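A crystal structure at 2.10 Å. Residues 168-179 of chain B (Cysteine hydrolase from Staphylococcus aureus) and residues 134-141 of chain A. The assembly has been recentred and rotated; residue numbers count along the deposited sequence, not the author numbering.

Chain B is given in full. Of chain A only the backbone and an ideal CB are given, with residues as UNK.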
# COMPACT_ATOMS: atom_id res chain seq x y z
N GLU B 168 1.99 2.75 -28.76
CA GLU B 168 2.18 4.18 -28.98
C GLU B 168 1.44 5.00 -27.92
O GLU B 168 1.98 5.99 -27.42
CB GLU B 168 1.73 4.56 -30.39
CG GLU B 168 2.67 4.04 -31.50
CD GLU B 168 2.42 4.69 -32.88
OE1 GLU B 168 3.41 5.02 -33.57
OE2 GLU B 168 1.24 4.86 -33.26
N TRP B 169 0.21 4.60 -27.57
CA TRP B 169 -0.49 5.31 -26.49
C TRP B 169 0.31 5.26 -25.19
O TRP B 169 0.42 6.27 -24.49
CB TRP B 169 -1.90 4.73 -26.26
CG TRP B 169 -2.53 5.40 -25.05
CD1 TRP B 169 -3.28 6.55 -25.04
CD2 TRP B 169 -2.36 5.01 -23.68
NE1 TRP B 169 -3.61 6.89 -23.74
CE2 TRP B 169 -3.06 5.96 -22.89
CE3 TRP B 169 -1.71 3.95 -23.04
CZ2 TRP B 169 -3.12 5.86 -21.49
CZ3 TRP B 169 -1.76 3.86 -21.65
CH2 TRP B 169 -2.46 4.82 -20.89
N ALA B 170 0.89 4.10 -24.87
CA ALA B 170 1.57 3.97 -23.59
C ALA B 170 2.87 4.77 -23.54
O ALA B 170 3.15 5.45 -22.54
CB ALA B 170 1.83 2.49 -23.28
N LEU B 171 3.67 4.73 -24.60
CA LEU B 171 4.89 5.55 -24.64
C LEU B 171 4.57 7.03 -24.46
O LEU B 171 5.31 7.75 -23.77
CB LEU B 171 5.65 5.33 -25.96
CG LEU B 171 6.29 3.95 -26.14
CD1 LEU B 171 7.06 3.89 -27.46
CD2 LEU B 171 7.21 3.61 -24.97
N ALA B 172 3.49 7.52 -25.08
CA ALA B 172 3.09 8.90 -24.85
C ALA B 172 2.63 9.12 -23.42
O ALA B 172 2.96 10.14 -22.80
CB ALA B 172 1.99 9.30 -25.84
N HIS B 173 1.84 8.18 -22.87
CA HIS B 173 1.41 8.30 -21.48
C HIS B 173 2.62 8.40 -20.56
O HIS B 173 2.66 9.26 -19.67
CB HIS B 173 0.52 7.11 -21.09
CG HIS B 173 -0.07 7.22 -19.71
ND1 HIS B 173 -1.19 7.98 -19.44
CD2 HIS B 173 0.30 6.66 -18.54
CE1 HIS B 173 -1.50 7.86 -18.16
NE2 HIS B 173 -0.61 7.07 -17.59
N PHE B 174 3.62 7.54 -20.77
CA PHE B 174 4.81 7.56 -19.92
C PHE B 174 5.45 8.94 -19.92
O PHE B 174 5.87 9.45 -18.87
CB PHE B 174 5.83 6.52 -20.39
CG PHE B 174 5.32 5.09 -20.39
CD1 PHE B 174 4.28 4.71 -19.56
CD2 PHE B 174 5.91 4.13 -21.20
CE1 PHE B 174 3.82 3.39 -19.56
CE2 PHE B 174 5.45 2.82 -21.22
CZ PHE B 174 4.41 2.45 -20.40
N LYS B 175 5.51 9.57 -21.08
CA LYS B 175 6.22 10.83 -21.23
C LYS B 175 5.40 12.00 -20.69
O LYS B 175 5.92 12.82 -19.93
CB LYS B 175 6.57 11.04 -22.71
CG LYS B 175 7.44 12.27 -22.98
CD LYS B 175 7.47 12.56 -24.47
CE LYS B 175 8.71 13.34 -24.86
NZ LYS B 175 8.69 13.71 -26.30
N ASN B 176 4.12 12.08 -21.06
CA ASN B 176 3.32 13.26 -20.78
C ASN B 176 2.63 13.22 -19.42
O ASN B 176 2.37 14.28 -18.84
CB ASN B 176 2.26 13.46 -21.87
CG ASN B 176 2.86 13.64 -23.23
OD1 ASN B 176 3.86 14.33 -23.38
ND2 ASN B 176 2.28 13.00 -24.24
N SER B 177 2.31 12.04 -18.90
CA SER B 177 1.66 11.92 -17.60
C SER B 177 2.58 11.47 -16.49
O SER B 177 2.43 11.94 -15.36
CB SER B 177 0.48 10.95 -17.67
OG SER B 177 -0.60 11.56 -18.37
N LEU B 178 3.51 10.57 -16.77
CA LEU B 178 4.39 10.04 -15.74
C LEU B 178 5.72 10.77 -15.67
O LEU B 178 6.56 10.43 -14.82
CB LEU B 178 4.61 8.53 -15.95
CG LEU B 178 3.36 7.65 -16.12
CD1 LEU B 178 3.68 6.18 -15.90
CD2 LEU B 178 2.21 8.08 -15.22
N GLY B 179 5.94 11.75 -16.55
CA GLY B 179 7.20 12.46 -16.59
C GLY B 179 8.40 11.57 -16.84
O GLY B 179 9.47 11.82 -16.28
N UNK A 134 -10.50 9.62 -19.12
CA UNK A 134 -10.59 8.17 -19.26
C UNK A 134 -9.23 7.50 -19.11
O UNK A 134 -9.10 6.49 -18.43
CB UNK A 134 -11.20 7.81 -20.62
N UNK A 135 -8.22 8.04 -19.78
CA UNK A 135 -6.92 7.38 -19.85
C UNK A 135 -5.90 7.98 -18.88
O UNK A 135 -4.71 7.69 -19.02
CB UNK A 135 -6.38 7.46 -21.28
N UNK A 136 -6.34 8.79 -17.91
CA UNK A 136 -5.43 9.25 -16.86
C UNK A 136 -6.02 8.90 -15.49
O UNK A 136 -5.80 7.80 -14.98
CB UNK A 136 -5.18 10.76 -16.97
N UNK A 137 -6.76 9.83 -14.86
CA UNK A 137 -7.24 9.61 -13.50
C UNK A 137 -8.19 8.43 -13.40
O UNK A 137 -8.14 7.65 -12.44
CB UNK A 137 -7.93 10.87 -12.98
N UNK A 138 -9.10 8.30 -14.37
CA UNK A 138 -10.00 7.15 -14.40
C UNK A 138 -9.19 5.86 -14.54
O UNK A 138 -9.40 4.88 -13.80
CB UNK A 138 -11.01 7.28 -15.54
N UNK A 139 -8.26 5.83 -15.49
CA UNK A 139 -7.45 4.64 -15.73
C UNK A 139 -6.65 4.25 -14.50
O UNK A 139 -6.66 3.09 -14.07
CB UNK A 139 -6.51 4.87 -16.91
N UNK A 140 -5.93 5.22 -13.91
CA UNK A 140 -5.13 4.93 -12.72
C UNK A 140 -6.01 4.47 -11.57
O UNK A 140 -5.64 3.55 -10.82
CB UNK A 140 -4.32 6.16 -12.30
N UNK A 141 -7.17 5.11 -11.39
CA UNK A 141 -8.11 4.66 -10.37
C UNK A 141 -8.60 3.25 -10.66
O UNK A 141 -8.65 2.41 -9.76
CB UNK A 141 -9.30 5.62 -10.28

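Position 134 lies beyond the reach of chain B. Nothing of that chain comes within 5.5 Å of its ideal CB, so this contact leaves the choice open. The deposited residue is A:Thr134, whose OG1 is hydrogen-bonded elsewhere in the structure.

Position 135 points its CA-to-CB bond toward chain B. Its ideal CB sits 3.6 Å from B:Trp169 CZ2, so the start of the side chain already touches the indole. The indole NE1 is a donor, and B:His173 ND1 lies further along the same helix side. A short side chain with an acceptor would suit: Asp, Asn, perhaps Ser. The residue is A:Asp135, with chi1 in the p well. B:Trp169 NE1 donates to A:Asp135 OD2 at 3.0 Å. The angle of 168° makes this bond nearly straight, and the carboxylate oxygen lies at the indole edge, near its plane. A water also donates to A:Asp135 OD2 at 2.9 Å and is hydrogen-bonded to B:His173 ND1 at 3.0 Å. One oxygen thus reaches two side chains of the helix, one directly and one through water.

Position 136 has phi/psi of -125/-94 and stands right before a helix, at the N-cap. Ser, Thr, Asp or Asn are common there. Its CB points sideways, 4.9 Å from B:Ser177 OG, with room for an aliphatic chain as well. The residue is A:Ile136. Its CD1 comes 3.9 Å from B:Ser177 OG, a contact without a hydrogen bond.

Positions 137 and 138 are helical and out of reach of chain B; many residues would fit. They are A:Cys137 and A:Val138.

Position 139 points toward chain B, but its ideal CB has nothing of that chain within 5.5 Å. A side chain must extend to reach the indole of B:Trp169. Leu, Met or Ile would be reasonable. The residue is A:Leu139, and its CD2 packs 3.4 Å from B:Trp169 CH2.

The CA-to-CB bond at 140 points sideways, and the ideal CB is 6.5 Å from B:His173 NE2, so only a side chain of some length can reach it. His or Gln could be considered, since each can donate or accept. The residue is A:His140. Its NE2 meets B:His173 NE2 at 2.9 Å in a hydrogen bond whose donor is undecided. The rings meet rim to rim, their planes at 60°. A:His140 CE1 also lies 3.8 Å from B:Leu178 CD2.

Position 141 is helical and out of reach of chain B, so this contact leaves the choice open. It is A:Thr141, whose OG1 donates to A:Cys137 O at 2.8 Å, one turn back.

Chain A (134-141) TDICVLHT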
# COMPACT_ATOMS: atom_id res chain seq x y z
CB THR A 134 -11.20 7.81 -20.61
OG1 THR A 134 -12.18 8.80 -20.95
CG2 THR A 134 -11.84 6.44 -20.59
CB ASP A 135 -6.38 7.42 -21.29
CG ASP A 135 -6.22 8.85 -21.82
OD1 ASP A 135 -7.08 9.71 -21.51
OD2 ASP A 135 -5.23 9.13 -22.52
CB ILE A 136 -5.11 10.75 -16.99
CG1 ILE A 136 -4.77 11.07 -18.46
CG2 ILE A 136 -3.93 11.15 -16.09
CD1 ILE A 136 -4.39 12.48 -18.74
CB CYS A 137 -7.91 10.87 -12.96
SG CYS A 137 -6.71 12.18 -12.71
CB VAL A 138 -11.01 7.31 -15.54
CG1 VAL A 138 -11.84 6.06 -15.69
CG2 VAL A 138 -11.87 8.58 -15.31
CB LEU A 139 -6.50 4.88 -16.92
CG LEU A 139 -5.34 3.88 -17.08
CD1 LEU A 139 -5.86 2.58 -17.63
CD2 LEU A 139 -4.20 4.43 -17.97
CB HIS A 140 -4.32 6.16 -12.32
CG HIS A 140 -3.19 6.49 -13.25
ND1 HIS A 140 -2.00 7.02 -12.82
CD2 HIS A 140 -3.08 6.40 -14.60
CE1 HIS A 140 -1.20 7.23 -13.85
NE2 HIS A 140 -1.83 6.86 -14.95
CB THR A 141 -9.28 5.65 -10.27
OG1 THR A 141 -8.79 6.93 -9.86
CG2 THR A 141 -10.35 5.16 -9.27
O HOH W 1 -2.45 9.48 -21.70
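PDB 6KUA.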